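Local coordinates for malate dehydrogenase (Pyrococcus horikoshii, PDB 1V9N), which catalyses the reversible NAD(+)-dependent oxidation of (S)-malate to oxaloacetate and is seen here with NADPH bound, at residues 51-55 / 127-131; 57-61 / 347-351; 131-136 / 169-173. The contacts are given in a common frame with arbitrary orientation. Residues are numbered along the deposited sequence.

Contact 1: 51-55 / 127-131; sequences GVESH and HYGIA. With NDP (NADPH dihydro-nicotinamide-adenine-dinucleotide phosphate), chain B.
Two histidine rings meet rim to rim beside a nicotinamide: the centroids of H55 and H127 lie 5.5 Å apart, their planes are inclined at 21°, and H55 CD2 comes 3.6 Å from H127 NE2. H55 (chi1 m) and H127 (chi1 t) both point toward the facing segment. They belong to the nicotinamide pocket of this LDH2/MDH2-family enzyme, made by the loops after helix 34-49 and strand 117-125. G51 (phi/psi 84/24) closes a Schellman motif and a 3-10 turn follows at 53-54, H55 N donating to V52 O at 3.0 Å. Across the gap, G129 (75/-147) has its CA 5.7 Å from H55 CA. I130 CG2 packs 3.7 Å from H55 CB and 4.0 Å from V52 CG1. A water accepts from I130 N (2.8 Å) and lies 3.0 Å from H55 O. S54 OG and H55 ND1 are hydrogen-bonded at 3.2 Å, H127 ND1 and the Y63 hydroxyl likewise. The nicotinamide riboside of NADPH lies against both segments, O4D over one H55 face, C2N 3.0 Å from H55 NE2. NADPH N7N donates to G129 O (3.0 Å), and A131 N to NADPH O2D (3.1 Å). These two bonds thus depend on backbone shape more than side-chain identity.

Contact 2: 57-61 / 347-351; sequences VQRLK and ELNEI
This is a helix-to-helix contact near the periphery of the subunit, where the start of helix 60-69 and the 3-10 turn before it pack on the C-terminal helix 342-355. An apolar cluster here is bordered by a salt bridge and two waters. V57 and Q58 form the turn, closed by L60 N donating to V57 O at 2.7 Å; R59 takes the N-cap position. Residues 347-351 are regular helix, with I351 N bonded to E347 O at 3.1 Å. The nearest CA atoms across the contact are those of K61 and I351, 7.3 Å apart. L348 (m, t) packs against both V57 and L60: its CD1 lies 3.9 Å from V57 CG2 and its CD2 4.1 Å from L60 CD2. I351 (m, t) lays CD1 3.9 Å from K61 CB. F22 of helix 16-29 touches both L60 and L348, joining a third helix to the cluster. At the exposed side, K61 (p, then extended) reaches E347 (t, t), and K61 NZ forms a long salt bridge with E347 OE1 at 3.6 Å. One water accepts a hydrogen bond from K61 N at 2.9 Å and donates to V57 O (2.9 Å) and E347 OE2 (2.7 Å); a second donates to E347 OE1 at 2.6 Å and accepts a weak hydrogen bond from K61 NZ at 3.4 Å.

Contact 3: 131-136 / 169-173; sequences AGYYAL and PIALA. With NDP (NADPH dihydro-nicotinamide-adenine-dinucleotide phosphate), chain B.
Helix-on-sheet packing through alanines borders the NADPH site at its A131/P169 end, where helix 132-139 packs along strand 170-174 of the central mixed sheet. The axes of 132-136 and 170-173 run nearly alike, crossing at -27° with a closest approach of 7.0 Å, a tight fit that small side chains permit. CA atoms register as G132 with A171 and A135 with A173, both 5.2 Å apart. The strand alternates: A171 and A173 point toward the helix, whereas I170 and L172 point away, L172 packing on M251 of the second subunit. A131 CB meets A171 CB at 3.7 Å and P169 CG at 4.1 Å. One helical turn on, A135 CB lies 4.1 Å from A171 CB and 3.7 Å from A173 CB, and L136 CD2 (chi1 m) reaches A173 CB at 4.2 Å. At the cofactor end, A131 N donates to NADPH O2D at 3.1 Å, and P169 CD touches the nicotinamide, 3.6 Å from NADPH C4N.

How the contacts relate
From the N terminus, 51-55 opens contact 1 and 57-61 opens contact 2 almost at once. Contact 1 closes at 127-131, after 71 intervening residues, bringing the loop behind helix 34-49 to the loop behind strand 117-125. Contact 3 starts from the shared residue A131 and closes at 169-173 over a shorter span, seating helix 132-139 on the sheet; contacts 1 and 3 are thus in series, and both touch NADPH. Contact 2 closes last, at 347-351: its long loop crosses contact 1, encloses contact 3 and ties the C-terminal helix to the N-terminal helices. R59 packs against S54 and H127, linking contacts 1 and 2, whereas contacts 2 and 3 do not touch.

Contact 1: 51-55 / 127-131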
loop_
_atom_site.group_PDB
_atom_site.type_symbol
_atom_site.label_atom_id
_atom_site.label_comp_id
_atom_site.label_asym_id
_atom_site.label_seq_id
_atom_site.Cartn_x
_atom_site.Cartn_y
_atom_site.Cartn_z
ATOM N N GLY A 51 -20.036 -10.347 -2.786
ATOM C CA GLY A 51 -20.767 -9.106 -2.960
ATOM C C GLY A 51 -20.090 -8.061 -3.821
ATOM O O GLY A 51 -20.372 -6.869 -3.689
ATOM N N VAL A 52 -19.193 -8.489 -4.703
ATOM C CA VAL A 52 -18.508 -7.551 -5.585
ATOM C C VAL A 52 -19.116 -7.682 -6.981
ATOM O O VAL A 52 -18.477 -8.194 -7.907
ATOM C CB VAL A 52 -16.986 -7.840 -5.663
ATOM C CG1 VAL A 52 -16.283 -6.714 -6.406
ATOM C CG2 VAL A 52 -16.404 -7.999 -4.265
ATOM N N GLU A 53 -20.358 -7.219 -7.119
ATOM C CA GLU A 53 -21.085 -7.286 -8.385
ATOM C C GLU A 53 -20.275 -6.790 -9.574
ATOM O O GLU A 53 -20.241 -7.434 -10.620
ATOM C CB GLU A 53 -22.380 -6.471 -8.301
ATOM C CG GLU A 53 -23.430 -7.039 -7.365
ATOM C CD GLU A 53 -24.723 -6.244 -7.400
ATOM O OE1 GLU A 53 -24.706 -5.059 -7.006
ATOM O OE2 GLU A 53 -25.753 -6.804 -7.828
ATOM N N SER A 54 -19.630 -5.642 -9.408
ATOM C CA SER A 54 -18.827 -5.050 -10.472
ATOM C C SER A 54 -17.796 -5.990 -11.110
ATOM O O SER A 54 -17.455 -5.828 -12.283
ATOM C CB SER A 54 -18.127 -3.791 -9.950
ATOM O OG SER A 54 -17.483 -4.026 -8.711
ATOM N N HIS A 55 -17.312 -6.975 -10.358
ATOM C CA HIS A 55 -16.317 -7.900 -10.900
ATOM C C HIS A 55 -16.764 -9.353 -11.023
ATOM O O HIS A 55 -15.938 -10.246 -11.194
ATOM C CB HIS A 55 -15.029 -7.819 -10.072
ATOM C CG HIS A 55 -14.307 -6.517 -10.225
ATOM N ND1 HIS A 55 -14.792 -5.332 -9.714
ATOM C CD2 HIS A 55 -13.187 -6.198 -10.914
ATOM C CE1 HIS A 55 -14.004 -4.337 -10.085
ATOM N NE2 HIS A 55 -13.024 -4.836 -10.816
ATOM N N HIS A 127 -7.538 -8.402 -17.947
ATOM C CA HIS A 127 -8.255 -8.137 -16.697
ATOM C C HIS A 127 -8.403 -9.432 -15.902
ATOM O O HIS A 127 -8.910 -10.420 -16.428
ATOM C CB HIS A 127 -9.628 -7.543 -17.017
ATOM C CG HIS A 127 -10.461 -7.236 -15.809
ATOM N ND1 HIS A 127 -11.372 -8.128 -15.288
ATOM C CD2 HIS A 127 -10.532 -6.128 -15.036
ATOM C CE1 HIS A 127 -11.974 -7.580 -14.247
ATOM N NE2 HIS A 127 -11.482 -6.367 -14.073
ATOM N N TYR A 128 -7.968 -9.437 -14.643
ATOM C CA TYR A 128 -8.058 -10.668 -13.861
ATOM C C TYR A 128 -9.076 -10.736 -12.720
ATOM O O TYR A 128 -8.945 -11.555 -11.816
ATOM C CB TYR A 128 -6.662 -11.080 -13.355
ATOM C CG TYR A 128 -6.054 -10.313 -12.176
ATOM C CD1 TYR A 128 -6.793 -9.387 -11.431
ATOM C CD2 TYR A 128 -4.747 -10.592 -11.756
ATOM C CE1 TYR A 128 -6.248 -8.766 -10.293
ATOM C CE2 TYR A 128 -4.200 -9.984 -10.623
ATOM C CZ TYR A 128 -4.953 -9.077 -9.893
ATOM O OH TYR A 128 -4.423 -8.519 -8.743
ATOM N N GLY A 129 -10.098 -9.891 -12.767
ATOM C CA GLY A 129 -11.106 -9.924 -11.721
ATOM C C GLY A 129 -10.648 -9.323 -10.407
ATOM O O GLY A 129 -9.855 -8.386 -10.397
ATOM N N ILE A 130 -11.140 -9.856 -9.291
ATOM C CA ILE A 130 -10.761 -9.317 -7.988
ATOM C C ILE A 130 -9.340 -9.717 -7.599
ATOM O O ILE A 130 -8.938 -10.868 -7.770
ATOM C CB ILE A 130 -11.753 -9.753 -6.872
ATOM C CG1 ILE A 130 -11.864 -11.273 -6.817
ATOM C CG2 ILE A 130 -13.131 -9.142 -7.128
ATOM C CD1 ILE A 130 -12.802 -11.759 -5.737
ATOM N N ALA A 131 -8.580 -8.747 -7.095
ATOM C CA ALA A 131 -7.201 -8.981 -6.683
ATOM C C ALA A 131 -7.137 -9.926 -5.480
ATOM O O ALA A 131 -6.204 -10.719 -5.353
ATOM C CB ALA A 131 -6.529 -7.648 -6.341
HETATM P PA NDP B . -14.440 -1.997 -0.843
HETATM O O1A NDP B . -15.626 -2.778 -1.098
HETATM O O2A NDP B . -14.478 -0.553 -0.421
HETATM O O5B NDP B . -13.544 -2.841 0.242
HETATM C C5B NDP B . -12.267 -2.357 0.698
HETATM C C4B NDP B . -11.738 -3.434 1.663
HETATM O O4B NDP B . -12.154 -2.989 2.967
HETATM C C3B NDP B . -12.250 -4.841 1.520
HETATM O O3B NDP B . -11.143 -5.750 1.797
HETATM C C2B NDP B . -13.336 -5.010 2.523
HETATM O O2B NDP B . -13.623 -6.344 2.977
HETATM C C1B NDP B . -12.896 -4.043 3.578
HETATM N N9A NDP B . -13.997 -3.365 4.315
HETATM C C8A NDP B . -15.249 -2.888 3.833
HETATM N N7A NDP B . -15.941 -2.322 4.795
HETATM C C5A NDP B . -15.178 -2.406 5.925
HETATM C C6A NDP B . -15.336 -1.986 7.284
HETATM N N6A NDP B . -16.449 -1.348 7.666
HETATM N N1A NDP B . -14.338 -2.236 8.201
HETATM C C2A NDP B . -13.191 -2.886 7.819
HETATM N N3A NDP B . -12.946 -3.316 6.564
HETATM C C4A NDP B . -13.986 -3.045 5.654
HETATM O O3 NDP B . -13.397 -2.050 -2.018
HETATM P PN NDP B . -13.288 -1.592 -3.533
HETATM O O1N NDP B . -12.162 -0.665 -3.572
HETATM O O2N NDP B . -14.659 -1.046 -3.816
HETATM O O5D NDP B . -13.004 -2.984 -4.250
HETATM C C5D NDP B . -13.676 -3.390 -5.476
HETATM C C4D NDP B . -13.173 -4.811 -5.937
HETATM O O4D NDP B . -12.797 -4.683 -7.296
HETATM C C3D NDP B . -11.925 -5.384 -5.219
HETATM O O3D NDP B . -12.153 -6.779 -4.980
HETATM C C2D NDP B . -10.757 -5.103 -6.148
HETATM O O2D NDP B . -9.723 -6.050 -5.985
HETATM C C1D NDP B . -11.461 -5.135 -7.530
HETATM N N1N NDP B . -10.833 -4.259 -8.555
HETATM C C2N NDP B . -10.250 -4.915 -9.675
HETATM C C3N NDP B . -9.642 -4.065 -10.688
HETATM C C7N NDP B . -9.033 -4.680 -11.873
HETATM O O7N NDP B . -8.504 -4.024 -12.779
HETATM N N7N NDP B . -9.027 -6.032 -12.019
HETATM C C4N NDP B . -9.675 -2.650 -10.497
HETATM C C5N NDP B . -10.245 -2.032 -9.392
HETATM C C6N NDP B . -10.833 -2.834 -8.416
HETATM P P2B NDP B . -14.794 -7.243 2.491
HETATM O O1X NDP B . -15.262 -7.847 3.749
HETATM O O2X NDP B . -14.282 -8.279 1.542
HETATM O O3X NDP B . -15.868 -6.382 1.833
HETATM O O HOH W 1 -13.473 -11.328 -9.980
#

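Contact 2: 57-61 / 347-351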
loop_
_atom_site.group_PDB
_atom_site.type_symbol
_atom_site.label_atom_id
_atom_site.label_comp_id
_atom_site.label_asym_id
_atom_site.label_seq_id
_atom_site.Cartn_x
_atom_site.Cartn_y
_atom_site.Cartn_z
ATOM N N VAL A 57 -20.068 -12.131 -12.571
ATOM C CA VAL A 57 -20.578 -12.565 -13.872
ATOM C C VAL A 57 -20.968 -11.403 -14.781
ATOM O O VAL A 57 -20.998 -11.543 -16.004
ATOM C CB VAL A 57 -21.803 -13.493 -13.718
ATOM C CG1 VAL A 57 -21.402 -14.757 -12.990
ATOM C CG2 VAL A 57 -22.912 -12.774 -12.969
ATOM N N GLN A 58 -21.275 -10.259 -14.183
ATOM C CA GLN A 58 -21.652 -9.080 -14.950
ATOM C C GLN A 58 -20.550 -8.728 -15.953
ATOM O O GLN A 58 -20.766 -7.951 -16.880
ATOM C CB GLN A 58 -21.870 -7.898 -14.009
ATOM C CG GLN A 58 -22.285 -6.624 -14.712
ATOM C CD GLN A 58 -21.948 -5.387 -13.909
ATOM O OE1 GLN A 58 -20.776 -5.037 -13.746
ATOM N NE2 GLN A 58 -22.973 -4.718 -13.396
ATOM N N ARG A 59 -19.373 -9.313 -15.759
ATOM C CA ARG A 59 -18.220 -9.055 -16.614
ATOM C C ARG A 59 -17.924 -10.209 -17.549
ATOM O O ARG A 59 -16.867 -10.252 -18.174
ATOM C CB ARG A 59 -17.003 -8.823 -15.741
ATOM C CG ARG A 59 -17.241 -7.793 -14.682
ATOM C CD ARG A 59 -16.764 -6.469 -15.169
ATOM N NE ARG A 59 -15.627 -6.009 -14.391
ATOM C CZ ARG A 59 -14.952 -4.909 -14.684
ATOM N NH1 ARG A 59 -15.317 -4.194 -15.736
ATOM N NH2 ARG A 59 -13.943 -4.508 -13.926
ATOM N N LEU A 60 -18.840 -11.163 -17.623
ATOM C CA LEU A 60 -18.638 -12.301 -18.498
ATOM C C LEU A 60 -18.679 -11.841 -19.954
ATOM O O LEU A 60 -17.940 -12.346 -20.797
ATOM C CB LEU A 60 -19.715 -13.354 -18.254
ATOM C CG LEU A 60 -19.572 -14.608 -19.114
ATOM C CD1 LEU A 60 -18.294 -15.349 -18.731
ATOM C CD2 LEU A 60 -20.795 -15.498 -18.924
ATOM N N LYS A 61 -19.538 -10.870 -20.246
ATOM C CA LYS A 61 -19.662 -10.354 -21.609
ATOM C C LYS A 61 -18.346 -9.739 -22.085
ATOM O O LYS A 61 -18.044 -9.748 -23.280
ATOM C CB LYS A 61 -20.776 -9.309 -21.679
ATOM C CG LYS A 61 -20.503 -8.053 -20.875
ATOM C CD LYS A 61 -21.618 -7.032 -21.053
ATOM C CE LYS A 61 -21.306 -5.745 -20.303
ATOM N NZ LYS A 61 -22.355 -4.710 -20.510
ATOM N N GLU A 347 -28.993 -10.434 -19.793
ATOM C CA GLU A 347 -27.746 -10.343 -20.537
ATOM C C GLU A 347 -27.057 -11.705 -20.635
ATOM O O GLU A 347 -26.578 -12.090 -21.699
ATOM C CB GLU A 347 -26.839 -9.327 -19.841
ATOM C CG GLU A 347 -25.435 -9.178 -20.409
ATOM C CD GLU A 347 -24.615 -8.166 -19.622
ATOM O OE1 GLU A 347 -24.969 -6.966 -19.645
ATOM O OE2 GLU A 347 -23.627 -8.570 -18.970
ATOM N N LEU A 348 -27.020 -12.437 -19.526
ATOM C CA LEU A 348 -26.384 -13.749 -19.501
ATOM C C LEU A 348 -27.120 -14.774 -20.361
ATOM O O LEU A 348 -26.495 -15.629 -20.985
ATOM C CB LEU A 348 -26.279 -14.265 -18.060
ATOM C CG LEU A 348 -25.427 -13.428 -17.102
ATOM C CD1 LEU A 348 -25.374 -14.103 -15.738
ATOM C CD2 LEU A 348 -24.024 -13.267 -17.670
ATOM N N ASN A 349 -28.447 -14.701 -20.389
ATOM C CA ASN A 349 -29.212 -15.636 -21.202
ATOM C C ASN A 349 -29.035 -15.318 -22.685
ATOM O O ASN A 349 -29.060 -16.214 -23.523
ATOM C CB ASN A 349 -30.693 -15.609 -20.806
ATOM C CG ASN A 349 -30.950 -16.323 -19.490
ATOM O OD1 ASN A 349 -30.494 -17.451 -19.286
ATOM N ND2 ASN A 349 -31.687 -15.672 -18.593
ATOM N N GLU A 350 -28.845 -14.043 -23.005
ATOM C CA GLU A 350 -28.620 -13.637 -24.388
ATOM C C GLU A 350 -27.263 -14.202 -24.829
ATOM O O GLU A 350 -27.110 -14.676 -25.957
ATOM C CB GLU A 350 -28.622 -12.112 -24.501
ATOM C CG GLU A 350 -28.280 -11.578 -25.886
ATOM C CD GLU A 350 -29.239 -12.061 -26.967
ATOM O OE1 GLU A 350 -29.246 -13.278 -27.262
ATOM O OE2 GLU A 350 -29.986 -11.220 -27.520
ATOM N N ILE A 351 -26.282 -14.153 -23.931
ATOM C CA ILE A 351 -24.955 -14.691 -24.220
ATOM C C ILE A 351 -25.082 -16.188 -24.479
ATOM O O ILE A 351 -24.452 -16.728 -25.393
ATOM C CB ILE A 351 -23.978 -14.472 -23.034
ATOM C CG1 ILE A 351 -23.586 -12.998 -22.948
ATOM C CG2 ILE A 351 -22.742 -15.357 -23.197
ATOM C CD1 ILE A 351 -22.628 -12.684 -21.804
HETATM O O HOH W 2 -21.918 -10.565 -18.563
HETATM O O HOH W 3 -24.947 -6.216 -22.090
#

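Contact 3: 131-136 / 169-173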
loop_
_atom_site.group_PDB
_atom_site.type_symbol
_atom_site.label_atom_id
_atom_site.label_comp_id
_atom_site.label_asym_id
_atom_site.label_seq_id
_atom_site.Cartn_x
_atom_site.Cartn_y
_atom_site.Cartn_z
ATOM N N ALA A 131 -8.580 -8.747 -7.095
ATOM C CA ALA A 131 -7.201 -8.981 -6.683
ATOM C C ALA A 131 -7.137 -9.926 -5.480
ATOM O O ALA A 131 -6.204 -10.719 -5.353
ATOM C CB ALA A 131 -6.529 -7.648 -6.341
ATOM N N GLY A 132 -8.138 -9.847 -4.608
ATOM C CA GLY A 132 -8.149 -10.694 -3.423
ATOM C C GLY A 132 -8.158 -12.179 -3.726
ATOM O O GLY A 132 -7.729 -12.996 -2.908
ATOM N N TYR A 133 -8.657 -12.541 -4.901
ATOM C CA TYR A 133 -8.705 -13.939 -5.301
ATOM C C TYR A 133 -7.313 -14.577 -5.296
ATOM O O TYR A 133 -7.144 -15.715 -4.861
ATOM C CB TYR A 133 -9.316 -14.059 -6.699
ATOM C CG TYR A 133 -9.295 -15.459 -7.270
ATOM C CD1 TYR A 133 -10.278 -16.394 -6.931
ATOM C CD2 TYR A 133 -8.286 -15.852 -8.146
ATOM C CE1 TYR A 133 -10.256 -17.686 -7.462
ATOM C CE2 TYR A 133 -8.249 -17.136 -8.677
ATOM C CZ TYR A 133 -9.233 -18.046 -8.335
ATOM O OH TYR A 133 -9.186 -19.309 -8.874
ATOM N N TYR A 134 -6.316 -13.847 -5.787
ATOM C CA TYR A 134 -4.950 -14.370 -5.853
ATOM C C TYR A 134 -4.266 -14.304 -4.487
ATOM O O TYR A 134 -3.535 -15.219 -4.105
ATOM C CB TYR A 134 -4.159 -13.587 -6.910
ATOM C CG TYR A 134 -4.909 -13.543 -8.224
ATOM C CD1 TYR A 134 -4.864 -14.618 -9.116
ATOM C CD2 TYR A 134 -5.774 -12.493 -8.509
ATOM C CE1 TYR A 134 -5.677 -14.648 -10.255
ATOM C CE2 TYR A 134 -6.590 -12.512 -9.641
ATOM C CZ TYR A 134 -6.541 -13.589 -10.504
ATOM O OH TYR A 134 -7.383 -13.620 -11.594
ATOM N N ALA A 135 -4.515 -13.235 -3.739
ATOM C CA ALA A 135 -3.909 -13.115 -2.416
ATOM C C ALA A 135 -4.388 -14.264 -1.534
ATOM O O ALA A 135 -3.604 -14.837 -0.777
ATOM C CB ALA A 135 -4.272 -11.777 -1.774
ATOM N N LEU A 136 -5.675 -14.595 -1.640
ATOM C CA LEU A 136 -6.267 -15.672 -0.843
ATOM C C LEU A 136 -5.636 -17.026 -1.108
ATOM O O LEU A 136 -5.554 -17.871 -0.211
ATOM C CB LEU A 136 -7.776 -15.769 -1.089
ATOM C CG LEU A 136 -8.672 -14.881 -0.223
ATOM C CD1 LEU A 136 -10.131 -15.085 -0.627
ATOM C CD2 LEU A 136 -8.475 -15.230 1.255
ATOM N N PRO A 169 -5.911 -1.856 -7.873
ATOM C CA PRO A 169 -6.145 -2.373 -6.526
ATOM C C PRO A 169 -4.928 -2.995 -5.856
ATOM O O PRO A 169 -3.928 -3.317 -6.506
ATOM C CB PRO A 169 -7.263 -3.388 -6.750
ATOM C CG PRO A 169 -6.880 -3.990 -8.067
ATOM C CD PRO A 169 -6.466 -2.766 -8.892
ATOM N N ILE A 170 -5.034 -3.139 -4.538
ATOM C CA ILE A 170 -4.007 -3.747 -3.711
ATOM C C ILE A 170 -4.716 -4.742 -2.809
ATOM O O ILE A 170 -5.730 -4.412 -2.194
ATOM C CB ILE A 170 -3.304 -2.723 -2.804
ATOM C CG1 ILE A 170 -2.527 -1.716 -3.651
ATOM C CG2 ILE A 170 -2.388 -3.453 -1.824
ATOM C CD1 ILE A 170 -1.895 -0.592 -2.842
ATOM N N ALA A 171 -4.192 -5.960 -2.731
ATOM C CA ALA A 171 -4.798 -6.970 -1.881
ATOM C C ALA A 171 -3.753 -7.704 -1.051
ATOM O O ALA A 171 -2.666 -8.014 -1.541
ATOM C CB ALA A 171 -5.580 -7.969 -2.729
ATOM N N LEU A 172 -4.088 -7.957 0.210
ATOM C CA LEU A 172 -3.223 -8.697 1.113
ATOM C C LEU A 172 -4.085 -9.652 1.915
ATOM O O LEU A 172 -5.091 -9.259 2.515
ATOM C CB LEU A 172 -2.460 -7.770 2.071
ATOM C CG LEU A 172 -1.458 -8.510 2.982
ATOM C CD1 LEU A 172 -0.340 -7.564 3.379
ATOM C CD2 LEU A 172 -2.160 -9.072 4.219
ATOM N N ALA A 173 -3.692 -10.917 1.910
ATOM C CA ALA A 173 -4.413 -11.936 2.650
ATOM C C ALA A 173 -3.423 -12.613 3.582
ATOM O O ALA A 173 -2.275 -12.854 3.210
ATOM C CB ALA A 173 -5.016 -12.956 1.690
HETATM P PA NDP B . -14.440 -1.997 -0.843
HETATM O O1A NDP B . -15.626 -2.778 -1.098
HETATM O O2A NDP B . -14.478 -0.553 -0.421
HETATM O O5B NDP B . -13.544 -2.841 0.242
HETATM C C5B NDP B . -12.267 -2.357 0.698
HETATM C C4B NDP B . -11.738 -3.434 1.663
HETATM O O4B NDP B . -12.154 -2.989 2.967
HETATM C C3B NDP B . -12.250 -4.841 1.520
HETATM O O3B NDP B . -11.143 -5.750 1.797
HETATM C C2B NDP B . -13.336 -5.010 2.523
HETATM O O2B NDP B . -13.623 -6.344 2.977
HETATM C C1B NDP B . -12.896 -4.043 3.578
HETATM N N9A NDP B . -13.997 -3.365 4.315
HETATM C C8A NDP B . -15.249 -2.888 3.833
HETATM N N7A NDP B . -15.941 -2.322 4.795
HETATM C C5A NDP B . -15.178 -2.406 5.925
HETATM C C6A NDP B . -15.336 -1.986 7.284
HETATM N N6A NDP B . -16.449 -1.348 7.666
HETATM N N1A NDP B . -14.338 -2.236 8.201
HETATM C C2A NDP B . -13.191 -2.886 7.819
HETATM N N3A NDP B . -12.946 -3.316 6.564
HETATM C C4A NDP B . -13.986 -3.045 5.654
HETATM O O3 NDP B . -13.397 -2.050 -2.018
HETATM P PN NDP B . -13.288 -1.592 -3.533
HETATM O O1N NDP B . -12.162 -0.665 -3.572
HETATM O O2N NDP B . -14.659 -1.046 -3.816
HETATM O O5D NDP B . -13.004 -2.984 -4.250
HETATM C C5D NDP B . -13.676 -3.390 -5.476
HETATM C C4D NDP B . -13.173 -4.811 -5.937
HETATM O O4D NDP B . -12.797 -4.683 -7.296
HETATM C C3D NDP B . -11.925 -5.384 -5.219
HETATM O O3D NDP B . -12.153 -6.779 -4.980
HETATM C C2D NDP B . -10.757 -5.103 -6.148
HETATM O O2D NDP B . -9.723 -6.050 -5.985
HETATM C C1D NDP B . -11.461 -5.135 -7.530
HETATM N N1N NDP B . -10.833 -4.259 -8.555
HETATM C C2N NDP B . -10.250 -4.915 -9.675
HETATM C C3N NDP B . -9.642 -4.065 -10.688
HETATM C C7N NDP B . -9.033 -4.680 -11.873
HETATM O O7N NDP B . -8.504 -4.024 -12.779
HETATM N N7N NDP B . -9.027 -6.032 -12.019
HETATM C C4N NDP B . -9.675 -2.650 -10.497
HETATM C C5N NDP B . -10.245 -2.032 -9.392
HETATM C C6N NDP B . -10.833 -2.834 -8.416
HETATM P P2B NDP B . -14.794 -7.243 2.491
HETATM O O1X NDP B . -15.262 -7.847 3.749
HETATM O O2X NDP B . -14.282 -8.279 1.542
HETATM O O3X NDP B . -15.868 -6.382 1.833
#